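Local coordinates for protein tryptophan decarboxylase 1 (Oryza sativa subsp. japonica, PDB 6KHO) that decarboxylates L-tryptophan to tryptamine and 5-hydroxy-L-tryptophan to serotonin, working as a pyridoxal 5'-phosphate-dependent homodimer in rice serotonin biosynthesis, at residues Thr128-Ala131 against Ser132-Ala135; Glu137-Val140 against Leu141-Trp145; Arg385-Lys388 against Leu389-Val392. All coordinates share one frame; numbering follows the deposited sequence.

Interaction 1. Residues Thr128-Ala131 against Ser132-Ala135; sequences TWQA and SPAA
With CG swung away from its own backbone N (chi1 176°) and the indole plane turned nearly square to the plane of CA, CB and CG (chi2 92°), Trp129 lays one face of its ring against Pro133. The pyrrolidine ring of Pro133 presents CG to the six-membered ring, 3.7 Å from its centroid and 10° off the normal, a CH-pi contact. Beside it, CB of Pro133 lies 3.6 Å from CE2 of Trp129. Proline suits the first turn of a helix, where no earlier carbonyl demands its missing N-H, and its compact ring stands across the indole at about a right angle, with CG and CB turned to its face.

A type I beta turn from Trp129 to Ser132 brings the two together, closed by Ser132 N donating to Trp129 O (3.0 Å). Thr128 prepares the turn through an ST motif: its OG1 accepts from Ala131 N at 3.1 Å. One water donates to both Thr128 O and Ser132 O, bridging the ends of the bend. Ser132 occupies the N-cap position, but its OG turns to the backbone N of Thr93 of the second subunit, so this hydroxyl serves the dimer interface.

The turn thus leads from the loop after helix 110-122 into helix 133-149, with Trp129 NE1 hydrogen-bonded to Glu137, one turn beyond Pro133, and Pro133 packed on Gly91 of the second subunit.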
loop_
_atom_site.group_PDB
_atom_site.type_symbol
_atom_site.label_atom_id
_atom_site.label_comp_id
_atom_site.label_asym_id
_atom_site.label_seq_id
_atom_site.Cartn_x
_atom_site.Cartn_y
_atom_site.Cartn_z
ATOM N N THR A 128 -4.489 10.106 -10.817
ATOM C CA THR A 128 -5.432 11.166 -11.141
ATOM C C THR A 128 -6.728 10.550 -11.651
ATOM O O THR A 128 -6.763 9.391 -12.104
ATOM C CB THR A 128 -4.885 12.137 -12.208
ATOM O OG1 THR A 128 -4.624 11.425 -13.423
ATOM C CG2 THR A 128 -3.598 12.852 -11.728
ATOM N N TRP A 129 -7.795 11.354 -11.562
ATOM C CA TRP A 129 -9.074 10.996 -12.175
ATOM C C TRP A 129 -8.896 10.653 -13.653
ATOM O O TRP A 129 -9.370 9.617 -14.122
ATOM C CB TRP A 129 -10.068 12.154 -11.982
ATOM C CG TRP A 129 -11.416 11.941 -12.656
ATOM C CD1 TRP A 129 -12.530 11.384 -12.100
ATOM C CD2 TRP A 129 -11.770 12.277 -14.007
ATOM N NE1 TRP A 129 -13.555 11.332 -13.031
ATOM C CE2 TRP A 129 -13.116 11.892 -14.198
ATOM C CE3 TRP A 129 -11.086 12.893 -15.062
ATOM C CZ2 TRP A 129 -13.792 12.081 -15.414
ATOM C CZ3 TRP A 129 -11.757 13.065 -16.286
ATOM C CH2 TRP A 129 -13.093 12.657 -16.443
ATOM N N GLN A 130 -8.168 11.492 -14.393
ATOM C CA GLN A 130 -8.007 11.271 -15.824
ATOM C C GLN A 130 -7.267 9.971 -16.118
ATOM O O GLN A 130 -7.564 9.305 -17.127
ATOM C CB GLN A 130 -7.263 12.449 -16.460
ATOM C CG GLN A 130 -7.148 12.338 -17.980
ATOM C CD GLN A 130 -8.501 12.235 -18.653
ATOM O OE1 GLN A 130 -9.032 11.132 -18.877
ATOM N NE2 GLN A 130 -9.071 13.384 -18.983
ATOM N N ALA A 131 -6.311 9.601 -15.247
ATOM C CA ALA A 131 -5.558 8.350 -15.354
ATOM C C ALA A 131 -6.437 7.119 -15.414
ATOM O O ALA A 131 -5.955 6.069 -15.861
ATOM C CB ALA A 131 -4.622 8.162 -14.157
ATOM N N SER A 132 -7.712 7.217 -14.937
ATOM C CA SER A 132 -8.792 6.244 -15.119
ATOM C C SER A 132 -10.054 6.689 -14.379
ATOM O O SER A 132 -10.209 6.391 -13.184
ATOM C CB SER A 132 -8.378 4.854 -14.625
ATOM O OG SER A 132 -9.320 3.901 -15.069
ATOM N N PRO A 133 -10.972 7.394 -15.054
ATOM C CA PRO A 133 -12.127 7.968 -14.342
ATOM C C PRO A 133 -12.917 6.982 -13.496
ATOM O O PRO A 133 -13.221 7.288 -12.340
ATOM C CB PRO A 133 -12.957 8.554 -15.494
ATOM C CG PRO A 133 -11.912 9.054 -16.445
ATOM C CD PRO A 133 -10.841 7.948 -16.419
ATOM N N ALA A 134 -13.245 5.808 -14.035
ATOM C CA ALA A 134 -14.039 4.832 -13.290
ATOM C C ALA A 134 -13.373 4.435 -11.974
ATOM O O ALA A 134 -14.062 4.207 -10.981
ATOM C CB ALA A 134 -14.282 3.579 -14.158
ATOM N N ALA A 135 -12.039 4.343 -11.944
ATOM C CA ALA A 135 -11.372 3.888 -10.722
ATOM C C ALA A 135 -11.556 4.884 -9.587
ATOM O O ALA A 135 -11.777 4.493 -8.430
ATOM C CB ALA A 135 -9.882 3.655 -10.988
HETATM O O HOH W 1 -8.374 7.269 -11.436
#

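Interaction 2. Residues Glu137-Val140 against Leu141-Trp145; sequences EMEV and LALDW
Glu139 and Leu143 run side by side from neighbouring turns of one helix and point the same way, their methylene and methyl groups meeting at Glu139 CG and Leu143 CD1, 4.0 Å apart. Glu139 holds CG anti to its backbone N (chi1 -180°) and stays extended beyond it, which carries the carboxylate past the leucine. There OE1 forms a salt bridge with Arg382 and OE2 accepts from the backbone N of Ile171 on strand 168-172, so the buried carboxylate has a cation at one oxygen and an N-H donor at the other. Leu143 takes a different first torsion, with CG opposite the carbonyl carbon (chi1 -75°), and its CD1 comes to 3.4 Å from Glu139 O.

Four alpha-helical bonds underlie this spacing, from Leu141 N to Glu137 O through Asp144 N to Val140 O; that from Ala142 N to Met138 O is 2.8 Å long and nearly straight at 167°. The turns belong to helix 133-149 of a group II decarboxylase, and its different sides meet different parts of the enzyme. Glu139 and Leu143 face strand 168-172, at the margin of the mixed sheet. Met138 and the small Ala142 lie against helix 386-420, where a methyl group on Ala142 lets Met393 come close.

Farther round, Leu141 puts CG over one face of the Trp145 indole, 3.7 Å above its plane and toward the rim, while Leu141 also packs on Leu66 of the second subunit. Trp145 NE1 donates to Arg67 O of that subunit. Glu137 reaches the same partner chain with both carboxylate oxygens, OE1 taking the backbone N-H of Leu62 and OE2, which also accepts an indole N-H, that of Gly60.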
loop_
_atom_site.group_PDB
_atom_site.type_symbol
_atom_site.label_atom_id
_atom_site.label_comp_id
_atom_site.label_asym_id
_atom_site.label_seq_id
_atom_site.Cartn_x
_atom_site.Cartn_y
_atom_site.Cartn_z
ATOM N N GLU A 137 -13.974 7.432 -9.521
ATOM C CA GLU A 137 -15.387 7.641 -9.231
ATOM C C GLU A 137 -15.997 6.453 -8.498
ATOM O O GLU A 137 -16.888 6.642 -7.671
ATOM C CB GLU A 137 -16.148 7.938 -10.527
ATOM C CG GLU A 137 -15.644 9.230 -11.183
ATOM C CD GLU A 137 -16.712 10.008 -11.954
ATOM O OE1 GLU A 137 -17.911 9.660 -11.887
ATOM O OE2 GLU A 137 -16.328 10.974 -12.641
ATOM N N MET A 138 -15.551 5.229 -8.789
ATOM C CA MET A 138 -16.067 4.094 -8.027
ATOM C C MET A 138 -15.531 4.088 -6.607
ATOM O O MET A 138 -16.229 3.668 -5.677
ATOM C CB MET A 138 -15.725 2.774 -8.706
ATOM C CG MET A 138 -16.226 1.559 -7.912
ATOM S SD MET A 138 -16.662 0.146 -8.953
ATOM C CE MET A 138 -18.355 0.606 -9.408
ATOM N N GLU A 139 -14.280 4.495 -6.418
ATOM C CA GLU A 139 -13.777 4.621 -5.056
ATOM C C GLU A 139 -14.611 5.620 -4.267
ATOM O O GLU A 139 -14.986 5.362 -3.114
ATOM C CB GLU A 139 -12.311 5.037 -5.068
ATOM C CG GLU A 139 -11.722 5.185 -3.670
ATOM C CD GLU A 139 -10.205 5.061 -3.665
ATOM O OE1 GLU A 139 -9.647 4.375 -4.566
ATOM O OE2 GLU A 139 -9.574 5.680 -2.777
ATOM N N VAL A 140 -14.922 6.766 -4.874
ATOM C CA VAL A 140 -15.764 7.750 -4.192
ATOM C C VAL A 140 -17.143 7.162 -3.900
ATOM O O VAL A 140 -17.697 7.345 -2.814
ATOM C CB VAL A 140 -15.856 9.037 -5.032
ATOM C CG1 VAL A 140 -16.927 9.957 -4.458
ATOM C CG2 VAL A 140 -14.486 9.744 -5.055
ATOM N N LEU A 141 -17.714 6.432 -4.858
ATOM C CA LEU A 141 -19.044 5.867 -4.646
ATOM C C LEU A 141 -19.032 4.811 -3.545
ATOM O O LEU A 141 -19.927 4.789 -2.692
ATOM C CB LEU A 141 -19.574 5.278 -5.959
ATOM C CG LEU A 141 -20.940 4.588 -5.943
ATOM C CD1 LEU A 141 -22.027 5.610 -5.749
ATOM C CD2 LEU A 141 -21.164 3.857 -7.251
ATOM N N ALA A 142 -18.027 3.927 -3.545
ATOM C CA ALA A 142 -17.938 2.913 -2.494
ATOM C C ALA A 142 -17.779 3.559 -1.122
ATOM O O ALA A 142 -18.395 3.123 -0.144
ATOM C CB ALA A 142 -16.771 1.952 -2.766
ATOM N N LEU A 143 -16.958 4.600 -1.030
ATOM C CA LEU A 143 -16.806 5.294 0.247
ATOM C C LEU A 143 -18.129 5.892 0.706
ATOM O O LEU A 143 -18.481 5.821 1.890
ATOM C CB LEU A 143 -15.748 6.385 0.124
ATOM C CG LEU A 143 -14.305 5.887 0.086
ATOM C CD1 LEU A 143 -13.402 6.945 -0.529
ATOM C CD2 LEU A 143 -13.854 5.501 1.509
ATOM N N ASP A 144 -18.862 6.500 -0.222
ATOM C CA ASP A 144 -20.152 7.093 0.104
ATOM C C ASP A 144 -21.152 6.038 0.565
ATOM O O ASP A 144 -21.873 6.247 1.547
ATOM C CB ASP A 144 -20.683 7.846 -1.109
ATOM C CG ASP A 144 -21.775 8.814 -0.744
ATOM O OD1 ASP A 144 -22.957 8.407 -0.722
ATOM O OD2 ASP A 144 -21.437 9.970 -0.446
ATOM N N TRP A 145 -21.233 4.909 -0.152
ATOM C CA TRP A 145 -22.120 3.828 0.266
ATOM C C TRP A 145 -21.784 3.352 1.672
ATOM O O TRP A 145 -22.681 3.138 2.492
ATOM C CB TRP A 145 -22.021 2.641 -0.696
ATOM C CG TRP A 145 -22.745 2.760 -2.000
ATOM C CD1 TRP A 145 -23.259 3.889 -2.583
ATOM C CD2 TRP A 145 -23.014 1.682 -2.907
ATOM N NE1 TRP A 145 -23.832 3.569 -3.798
ATOM C CE2 TRP A 145 -23.697 2.221 -4.013
ATOM C CE3 TRP A 145 -22.746 0.309 -2.880
ATOM C CZ2 TRP A 145 -24.115 1.429 -5.090
ATOM C CZ3 TRP A 145 -23.162 -0.474 -3.941
ATOM C CH2 TRP A 145 -23.836 0.090 -5.035
#

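Interaction 3. Residues Arg385-Lys388 against Leu389-Val392; sequences RGLK and LWMV
Lys388 NZ is gripped by three oxygens beyond the helix: it forms a salt bridge with Asp116 and hydrogen bonds to the carbonyl oxygens of Cys335 and Asp337 of the same chain. An otherwise extended chain carries the ammonium there, after a first torsion that sets CG between the backbone N and the carbonyl carbon (chi1 65°). At the other end of the residue, Lys388 O accepts from Val392 N at 3.0 Å, and CG2 of Val392 packs 3.3 Å from the same oxygen.

On another side of the same turn, apolar side chains meet. Leu387 directs CD1 obliquely at the benzene portion of the Trp390 indole, 3.9 Å from CE3, and the same methyl lies 4.1 Å from Met391 CE. A branched leucine can thus touch residues three and four positions on, while the unbranched Met391 extends its terminal methyl back alongside it. Gly386 O accepts from Trp390 N at 2.9 Å and 169°.

Arg385 leads away from these turns to a salt bridge with the carboxylate of Asp337 of the second subunit. In this opening part of helix 386-420 the hydrocarbon groups pack among themselves and against Met138 and Ile118, whereas both cationic ends find acidic partners; the negative charge of Asp116 and the two carbonyl dipoles around Lys388 would be expected to favour its protonated form within the buried site.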
loop_
_atom_site.group_PDB
_atom_site.type_symbol
_atom_site.label_atom_id
_atom_site.label_comp_id
_atom_site.label_asym_id
_atom_site.label_seq_id
_atom_site.Cartn_x
_atom_site.Cartn_y
_atom_site.Cartn_z
ATOM N N ARG A 385 -8.725 -0.167 -5.746
ATOM C CA ARG A 385 -9.266 -0.837 -4.559
ATOM C C ARG A 385 -10.757 -0.638 -4.396
ATOM O O ARG A 385 -11.396 -1.417 -3.683
ATOM C CB ARG A 385 -8.603 -0.339 -3.272
ATOM C CG ARG A 385 -7.115 -0.524 -3.218
ATOM C CD ARG A 385 -6.567 -0.484 -1.773
ATOM N NE ARG A 385 -5.371 -1.301 -1.808
ATOM C CZ ARG A 385 -4.154 -0.822 -2.024
ATOM N NH1 ARG A 385 -3.978 0.496 -2.124
ATOM N NH2 ARG A 385 -3.120 -1.666 -2.115
ATOM N N GLY A 386 -11.319 0.400 -5.008
ATOM C CA GLY A 386 -12.748 0.624 -4.886
ATOM C C GLY A 386 -13.575 -0.520 -5.434
ATOM O O GLY A 386 -14.688 -0.756 -4.966
ATOM N N LEU A 387 -13.033 -1.263 -6.406
ATOM C CA LEU A 387 -13.827 -2.272 -7.093
ATOM C C LEU A 387 -14.269 -3.376 -6.137
ATOM O O LEU A 387 -15.454 -3.735 -6.096
ATOM C CB LEU A 387 -13.037 -2.844 -8.275
ATOM C CG LEU A 387 -13.811 -3.812 -9.175
ATOM C CD1 LEU A 387 -15.032 -3.127 -9.779
ATOM C CD2 LEU A 387 -12.915 -4.351 -10.282
ATOM N N LYS A 388 -13.336 -3.931 -5.355
ATOM C CA LYS A 388 -13.717 -5.047 -4.491
ATOM C C LYS A 388 -14.678 -4.597 -3.399
ATOM O O LYS A 388 -15.601 -5.337 -3.039
ATOM C CB LYS A 388 -12.482 -5.715 -3.882
ATOM C CG LYS A 388 -11.672 -4.841 -2.932
ATOM C CD LYS A 388 -10.446 -5.599 -2.438
ATOM C CE LYS A 388 -9.400 -4.648 -1.866
ATOM N NZ LYS A 388 -8.190 -5.400 -1.395
ATOM N N LEU A 389 -14.492 -3.379 -2.872
ATOM C CA LEU A 389 -15.401 -2.891 -1.837
ATOM C C LEU A 389 -16.812 -2.681 -2.392
ATOM O O LEU A 389 -17.802 -3.056 -1.749
ATOM C CB LEU A 389 -14.860 -1.594 -1.234
ATOM C CG LEU A 389 -15.648 -1.079 -0.034
ATOM C CD1 LEU A 389 -15.880 -2.190 0.994
ATOM C CD2 LEU A 389 -14.946 0.147 0.598
ATOM N N TRP A 390 -16.920 -2.096 -3.588
ATOM C CA TRP A 390 -18.230 -1.958 -4.230
ATOM C C TRP A 390 -18.846 -3.325 -4.530
ATOM O O TRP A 390 -20.043 -3.540 -4.309
ATOM C CB TRP A 390 -18.098 -1.130 -5.509
ATOM C CG TRP A 390 -19.309 -1.189 -6.396
ATOM C CD1 TRP A 390 -20.497 -0.540 -6.211
ATOM C CD2 TRP A 390 -19.452 -1.958 -7.603
ATOM N NE1 TRP A 390 -21.375 -0.864 -7.224
ATOM C CE2 TRP A 390 -20.760 -1.733 -8.089
ATOM C CE3 TRP A 390 -18.609 -2.829 -8.305
ATOM C CZ2 TRP A 390 -21.237 -2.324 -9.264
ATOM C CZ3 TRP A 390 -19.081 -3.412 -9.488
ATOM C CH2 TRP A 390 -20.390 -3.156 -9.948
ATOM N N MET A 391 -18.039 -4.273 -5.005
ATOM C CA MET A 391 -18.587 -5.586 -5.348
ATOM C C MET A 391 -19.153 -6.301 -4.125
ATOM O O MET A 391 -20.153 -7.022 -4.225
ATOM C CB MET A 391 -17.514 -6.435 -6.005
ATOM C CG MET A 391 -17.315 -6.101 -7.466
ATOM S SD MET A 391 -16.562 -7.497 -8.320
ATOM C CE MET A 391 -16.631 -6.891 -10.004
ATOM N N VAL A 392 -18.513 -6.133 -2.969
ATOM C CA VAL A 392 -19.020 -6.745 -1.742
ATOM C C VAL A 392 -20.386 -6.161 -1.387
ATOM O O VAL A 392 -21.348 -6.899 -1.128
ATOM C CB VAL A 392 -18.005 -6.559 -0.595
ATOM C CG1 VAL A 392 -18.669 -6.801 0.758
ATOM C CG2 VAL A 392 -16.816 -7.490 -0.794
#

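In the fold
All three contacts are largely buried and all touch the second subunit, so they differ less in depth than in chemistry. Interaction 1 is a turn with a water and an aromatic-proline contact at the start of helix 133-149; interaction 2 is regular helix farther along that element, and an indole-carboxylate hydrogen bond joins the two. Interaction 3 belongs to helix 386-420, whose apolar side meets interaction 2 directly: Met138 CE packs 3.3 Å from Trp390 CD2, and the rings of Trp145 and Trp390 meet with planes at about 50°. Interactions 1 and 3 do not touch, their nearest atoms being about 5 Å apart, whereas residues 137-145 touch both.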